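Long-range contact in protein (hdlp (histone deacetylase-like protein)) (Aquifex aeolicus, PDB 1C3P), which probably acts as a zinc-dependent deacetylase related to the histone deacetylases, with a possible link to acetoin breakdown: residues Leu239-Leu253 with Lys277-Gly289. Residues are numbered along the deposited sequence; the frame is centred on the assembly and turned at random.
Sequences LEIVKEVFEPEVYLL and KAFNIVREVFGEG
Y251, rising from strand 250-254, meets G287 and G289 just beyond the C-terminal turn of helix 272-286, and shows how one aromatic residue can join a strand to the end of the helix packed on it. A chi1 of 83° tucks its CG between N and C of its own backbone and sets the ring against F286 CB and V282 CG1. Over one face G289 CA makes a CH-pi contact, 3.7 Å from the ring centroid, where any side chain would collide with the ring. Y251 OH donates to the carbonyl oxygen of G287 across 2.8 Å, tilted 15° from the carbonyl plane, satisfying a buried hydroxyl. A phenylalanine here would probably keep most of the ring packing but leave the G287 carbonyl without this donor and the chain after the helix less firmly held. Farther along the strand, L253 CD2 reaches the edge of the F279 ring at CD1, 3.5 Å away.

The helices meet through L239, a knob in the hole formed by I281, V282, V285 and F286; its CD1 lies 3.7 Å from V285 CG2. L239 CD2 approaches the F286 ring at its edge, and P248 CD lies 3.6 Å from F286 CE2. Against this close packing, the solvent side has only the aliphatic chain of K243, whose bend at chi3 lays CE on V285 CG1 in one tight touch (3.4 Å). A water bridges Y251 N and E288 O. Helix 272-286 is the crossover of a beta-alpha-beta unit linking strands 250-254 and 290-292, packed beside helix 228-245 on the parallel sheet of the arginase-like alpha/beta fold of histone deacetylases.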
loop_
_atom_site.group_PDB
_atom_site.type_symbol
_atom_site.label_atom_id
_atom_site.label_comp_id
_atom_site.label_asym_id
_atom_site.label_seq_id
_atom_site.Cartn_x
_atom_site.Cartn_y
_atom_site.Cartn_z
ATOM N N LEU A 239 -6.522 11.787 -11.853
ATOM C CA LEU A 239 -7.835 11.165 -11.719
ATOM C C LEU A 239 -8.745 11.631 -12.843
ATOM O O LEU A 239 -9.585 10.871 -13.323
ATOM C CB LEU A 239 -8.475 11.489 -10.364
ATOM C CG LEU A 239 -7.777 10.984 -9.095
ATOM C CD1 LEU A 239 -8.538 11.493 -7.872
ATOM C CD2 LEU A 239 -7.723 9.463 -9.064
ATOM N N GLU A 240 -8.573 12.873 -13.278
ATOM C CA GLU A 240 -9.404 13.402 -14.351
ATOM C C GLU A 240 -9.096 12.661 -15.653
ATOM O O GLU A 240 -9.997 12.365 -16.446
ATOM C CB GLU A 240 -9.177 14.919 -14.491
ATOM C CG GLU A 240 -10.024 15.600 -15.553
ATOM C CD GLU A 240 -10.033 17.115 -15.410
ATOM O OE1 GLU A 240 -8.942 17.727 -15.405
ATOM O OE2 GLU A 240 -11.140 17.693 -15.299
ATOM N N ILE A 241 -7.823 12.348 -15.861
ATOM C CA ILE A 241 -7.397 11.619 -17.044
ATOM C C ILE A 241 -8.035 10.236 -17.052
ATOM O O ILE A 241 -8.533 9.774 -18.079
ATOM C CB ILE A 241 -5.853 11.460 -17.087
ATOM C CG1 ILE A 241 -5.196 12.827 -17.269
ATOM C CG2 ILE A 241 -5.445 10.501 -18.226
ATOM C CD1 ILE A 241 -3.674 12.798 -17.246
ATOM N N VAL A 242 -8.026 9.576 -15.897
ATOM C CA VAL A 242 -8.606 8.249 -15.803
ATOM C C VAL A 242 -10.114 8.317 -16.014
ATOM O O VAL A 242 -10.672 7.563 -16.815
ATOM C CB VAL A 242 -8.341 7.615 -14.425
ATOM C CG1 VAL A 242 -9.068 6.281 -14.321
ATOM C CG2 VAL A 242 -6.832 7.421 -14.216
ATOM N N LYS A 243 -10.758 9.231 -15.295
ATOM C CA LYS A 243 -12.201 9.381 -15.394
ATOM C C LYS A 243 -12.674 9.612 -16.819
ATOM O O LYS A 243 -13.715 9.094 -17.215
ATOM C CB LYS A 243 -12.699 10.531 -14.518
ATOM C CG LYS A 243 -14.210 10.731 -14.640
ATOM C CD LYS A 243 -14.700 12.028 -14.005
ATOM C CE LYS A 243 -14.522 12.046 -12.503
ATOM N NZ LYS A 243 -15.034 13.328 -11.932
ATOM N N GLU A 244 -11.922 10.372 -17.604
ATOM C CA GLU A 244 -12.365 10.632 -18.976
ATOM C C GLU A 244 -12.244 9.431 -19.908
ATOM O O GLU A 244 -12.869 9.397 -20.965
ATOM C CB GLU A 244 -11.596 11.808 -19.586
ATOM C CG GLU A 244 -11.704 13.105 -18.787
ATOM C CD GLU A 244 -11.109 14.301 -19.519
ATOM O OE1 GLU A 244 -11.007 15.390 -18.908
ATOM O OE2 GLU A 244 -10.759 14.152 -20.712
ATOM N N VAL A 245 -11.454 8.444 -19.512
ATOM C CA VAL A 245 -11.234 7.265 -20.334
ATOM C C VAL A 245 -11.740 5.952 -19.739
ATOM O O VAL A 245 -11.938 4.979 -20.462
ATOM C CB VAL A 245 -9.725 7.095 -20.629
ATOM C CG1 VAL A 245 -9.468 5.795 -21.377
ATOM C CG2 VAL A 245 -9.234 8.267 -21.455
ATOM N N PHE A 246 -11.981 5.926 -18.434
ATOM C CA PHE A 246 -12.397 4.679 -17.793
ATOM C C PHE A 246 -13.505 4.898 -16.762
ATOM O O PHE A 246 -13.375 5.744 -15.881
ATOM C CB PHE A 246 -11.156 4.078 -17.108
ATOM C CG PHE A 246 -11.280 2.619 -16.752
ATOM C CD1 PHE A 246 -11.236 1.641 -17.737
ATOM C CD2 PHE A 246 -11.373 2.226 -15.423
ATOM C CE1 PHE A 246 -11.277 0.282 -17.404
ATOM C CE2 PHE A 246 -11.416 0.870 -15.074
ATOM C CZ PHE A 246 -11.367 -0.099 -16.060
ATOM N N GLU A 247 -14.600 4.147 -16.880
ATOM C CA GLU A 247 -15.717 4.226 -15.925
ATOM C C GLU A 247 -15.696 2.916 -15.134
ATOM O O GLU A 247 -16.301 1.922 -15.536
ATOM C CB GLU A 247 -17.064 4.370 -16.647
ATOM C CG GLU A 247 -17.388 5.772 -17.180
ATOM C CD GLU A 247 -16.499 6.222 -18.334
ATOM O OE1 GLU A 247 -15.267 6.311 -18.151
ATOM O OE2 GLU A 247 -17.037 6.496 -19.431
ATOM N N PRO A 248 -15.033 2.913 -13.965
ATOM C CA PRO A 248 -14.918 1.719 -13.124
ATOM C C PRO A 248 -16.225 1.166 -12.583
ATOM O O PRO A 248 -17.131 1.928 -12.261
ATOM C CB PRO A 248 -14.018 2.198 -11.980
ATOM C CG PRO A 248 -13.262 3.370 -12.590
ATOM C CD PRO A 248 -14.405 4.056 -13.281
ATOM N N GLU A 249 -16.304 -0.161 -12.490
ATOM C CA GLU A 249 -17.465 -0.828 -11.904
ATOM C C GLU A 249 -17.100 -0.914 -10.436
ATOM O O GLU A 249 -17.959 -0.972 -9.552
ATOM C CB GLU A 249 -17.637 -2.251 -12.439
ATOM C CG GLU A 249 -17.972 -2.341 -13.921
ATOM C CD GLU A 249 -18.172 -3.770 -14.375
ATOM O OE1 GLU A 249 -17.265 -4.597 -14.149
ATOM O OE2 GLU A 249 -19.237 -4.072 -14.963
ATOM N N VAL A 250 -15.796 -0.928 -10.187
ATOM C CA VAL A 250 -15.291 -1.015 -8.831
ATOM C C VAL A 250 -13.821 -0.633 -8.835
ATOM O O VAL A 250 -13.151 -0.812 -9.840
ATOM C CB VAL A 250 -15.448 -2.459 -8.270
ATOM C CG1 VAL A 250 -14.675 -3.460 -9.109
ATOM C CG2 VAL A 250 -14.971 -2.502 -6.846
ATOM N N TYR A 251 -13.332 -0.085 -7.728
ATOM C CA TYR A 251 -11.924 0.294 -7.653
ATOM C C TYR A 251 -11.305 -0.069 -6.300
ATOM O O TYR A 251 -12.007 -0.202 -5.293
ATOM C CB TYR A 251 -11.762 1.810 -7.909
ATOM C CG TYR A 251 -12.003 2.708 -6.702
ATOM C CD1 TYR A 251 -10.970 2.994 -5.806
ATOM C CD2 TYR A 251 -13.262 3.263 -6.452
ATOM C CE1 TYR A 251 -11.180 3.794 -4.704
ATOM C CE2 TYR A 251 -13.488 4.084 -5.328
ATOM C CZ TYR A 251 -12.444 4.337 -4.466
ATOM O OH TYR A 251 -12.625 5.104 -3.335
ATOM N N LEU A 252 -9.983 -0.260 -6.301
ATOM C CA LEU A 252 -9.223 -0.536 -5.083
ATOM C C LEU A 252 -8.184 0.572 -5.003
ATOM O O LEU A 252 -7.674 1.037 -6.028
ATOM C CB LEU A 252 -8.505 -1.898 -5.132
ATOM C CG LEU A 252 -9.403 -3.116 -5.324
ATOM C CD1 LEU A 252 -9.648 -3.317 -6.805
ATOM C CD2 LEU A 252 -8.717 -4.348 -4.756
ATOM N N LEU A 253 -7.889 0.987 -3.783
ATOM C CA LEU A 253 -6.951 2.078 -3.509
ATOM C C LEU A 253 -5.930 1.608 -2.488
ATOM O O LEU A 253 -6.307 1.085 -1.441
ATOM C CB LEU A 253 -7.741 3.267 -2.934
ATOM C CG LEU A 253 -7.025 4.449 -2.291
ATOM C CD1 LEU A 253 -6.214 5.170 -3.361
ATOM C CD2 LEU A 253 -8.066 5.413 -1.676
ATOM N N LYS A 277 -6.282 14.056 2.817
ATOM C CA LYS A 277 -7.042 14.709 1.759
ATOM C C LYS A 277 -6.996 13.945 0.450
ATOM O O LYS A 277 -7.970 13.928 -0.303
ATOM C CB LYS A 277 -6.558 16.137 1.509
ATOM C CG LYS A 277 -7.055 17.122 2.516
ATOM C CD LYS A 277 -7.036 18.521 1.923
ATOM C CE LYS A 277 -7.933 18.597 0.695
ATOM N NZ LYS A 277 -7.963 19.966 0.120
ATOM N N ALA A 278 -5.859 13.312 0.175
ATOM C CA ALA A 278 -5.707 12.539 -1.061
ATOM C C ALA A 278 -6.745 11.416 -1.072
ATOM O O ALA A 278 -7.430 11.158 -2.073
ATOM C CB ALA A 278 -4.279 11.943 -1.134
ATOM N N PHE A 279 -6.854 10.744 0.063
ATOM C CA PHE A 279 -7.812 9.657 0.235
ATOM C C PHE A 279 -9.239 10.147 -0.053
ATOM O O PHE A 279 -10.011 9.496 -0.770
ATOM C CB PHE A 279 -7.713 9.146 1.677
ATOM C CG PHE A 279 -8.773 8.149 2.047
ATOM C CD1 PHE A 279 -8.786 6.875 1.475
ATOM C CD2 PHE A 279 -9.738 8.471 2.994
ATOM C CE1 PHE A 279 -9.755 5.933 1.857
ATOM C CE2 PHE A 279 -10.705 7.540 3.381
ATOM C CZ PHE A 279 -10.713 6.268 2.815
ATOM N N ASN A 280 -9.584 11.299 0.509
ATOM C CA ASN A 280 -10.914 11.848 0.311
ATOM C C ASN A 280 -11.168 12.364 -1.094
ATOM O O ASN A 280 -12.301 12.332 -1.575
ATOM C CB ASN A 280 -11.199 12.931 1.357
ATOM C CG ASN A 280 -11.315 12.348 2.758
ATOM O OD1 ASN A 280 -11.854 11.255 2.936
ATOM N ND2 ASN A 280 -10.846 13.085 3.754
ATOM N N ILE A 281 -10.115 12.826 -1.754
ATOM C CA ILE A 281 -10.240 13.286 -3.130
ATOM C C ILE A 281 -10.595 12.099 -4.033
ATOM O O ILE A 281 -11.380 12.236 -4.974
ATOM C CB ILE A 281 -8.922 13.901 -3.638
ATOM C CG1 ILE A 281 -8.677 15.249 -2.962
ATOM C CG2 ILE A 281 -8.971 14.057 -5.142
ATOM C CD1 ILE A 281 -7.358 15.896 -3.376
ATOM N N VAL A 282 -10.005 10.937 -3.764
ATOM C CA VAL A 282 -10.291 9.757 -4.579
ATOM C C VAL A 282 -11.756 9.373 -4.396
ATOM O O VAL A 282 -12.470 9.083 -5.362
ATOM C CB VAL A 282 -9.391 8.557 -4.196
ATOM C CG1 VAL A 282 -9.919 7.293 -4.858
ATOM C CG2 VAL A 282 -7.957 8.809 -4.672
ATOM N N ARG A 283 -12.210 9.401 -3.152
ATOM C CA ARG A 283 -13.595 9.051 -2.862
ATOM C C ARG A 283 -14.590 10.028 -3.489
ATOM O O ARG A 283 -15.688 9.630 -3.880
ATOM C CB ARG A 283 -13.801 8.985 -1.356
ATOM C CG ARG A 283 -13.003 7.870 -0.683
ATOM C CD ARG A 283 -13.019 8.024 0.819
ATOM N NE ARG A 283 -14.330 7.759 1.391
ATOM C CZ ARG A 283 -14.758 8.275 2.535
ATOM N NH1 ARG A 283 -13.976 9.096 3.230
ATOM N NH2 ARG A 283 -15.961 7.960 2.991
ATOM N N GLU A 284 -14.218 11.299 -3.582
ATOM C CA GLU A 284 -15.123 12.281 -4.183
ATOM C C GLU A 284 -15.232 12.053 -5.675
ATOM O O GLU A 284 -16.250 12.366 -6.280
ATOM C CB GLU A 284 -14.629 13.704 -3.955
ATOM C CG GLU A 284 -14.518 14.089 -2.510
ATOM C CD GLU A 284 -13.948 15.473 -2.343
ATOM O OE1 GLU A 284 -12.823 15.713 -2.834
ATOM O OE2 GLU A 284 -14.623 16.318 -1.721
ATOM N N VAL A 285 -14.175 11.514 -6.273
ATOM C CA VAL A 285 -14.183 11.277 -7.706
ATOM C C VAL A 285 -14.823 9.942 -8.047
ATOM O O VAL A 285 -15.637 9.861 -8.960
ATOM C CB VAL A 285 -12.749 11.295 -8.304
ATOM C CG1 VAL A 285 -12.801 10.996 -9.794
ATOM C CG2 VAL A 285 -12.093 12.657 -8.074
ATOM N N PHE A 286 -14.470 8.889 -7.314
ATOM C CA PHE A 286 -15.024 7.586 -7.626
ATOM C C PHE A 286 -15.958 6.932 -6.617
ATOM O O PHE A 286 -16.392 5.793 -6.817
ATOM C CB PHE A 286 -13.889 6.615 -7.969
ATOM C CG PHE A 286 -13.173 6.948 -9.243
ATOM C CD1 PHE A 286 -11.900 7.514 -9.222
ATOM C CD2 PHE A 286 -13.792 6.729 -10.479
ATOM C CE1 PHE A 286 -11.253 7.854 -10.408
ATOM C CE2 PHE A 286 -13.154 7.068 -11.672
ATOM C CZ PHE A 286 -11.883 7.632 -11.637
ATOM N N GLY A 287 -16.290 7.646 -5.550
ATOM C CA GLY A 287 -17.169 7.069 -4.553
ATOM C C GLY A 287 -16.394 6.096 -3.694
ATOM O O GLY A 287 -15.164 6.188 -3.596
ATOM N N GLU A 288 -17.104 5.155 -3.078
ATOM C CA GLU A 288 -16.466 4.169 -2.214
ATOM C C GLU A 288 -15.809 3.021 -2.979
ATOM O O GLU A 288 -16.321 2.552 -4.003
ATOM C CB GLU A 288 -17.474 3.581 -1.228
ATOM C CG GLU A 288 -18.027 4.576 -0.205
ATOM C CD GLU A 288 -16.939 5.239 0.623
ATOM O OE1 GLU A 288 -16.068 4.521 1.161
ATOM O OE2 GLU A 288 -16.963 6.480 0.750
ATOM N N GLY A 289 -14.670 2.579 -2.457
ATOM C CA GLY A 289 -13.928 1.490 -3.063
ATOM C C GLY A 289 -13.342 0.593 -1.989
ATOM O O GLY A 289 -13.707 0.718 -0.826
HETATM O O HOH W 1 -15.913 1.038 -6.293
#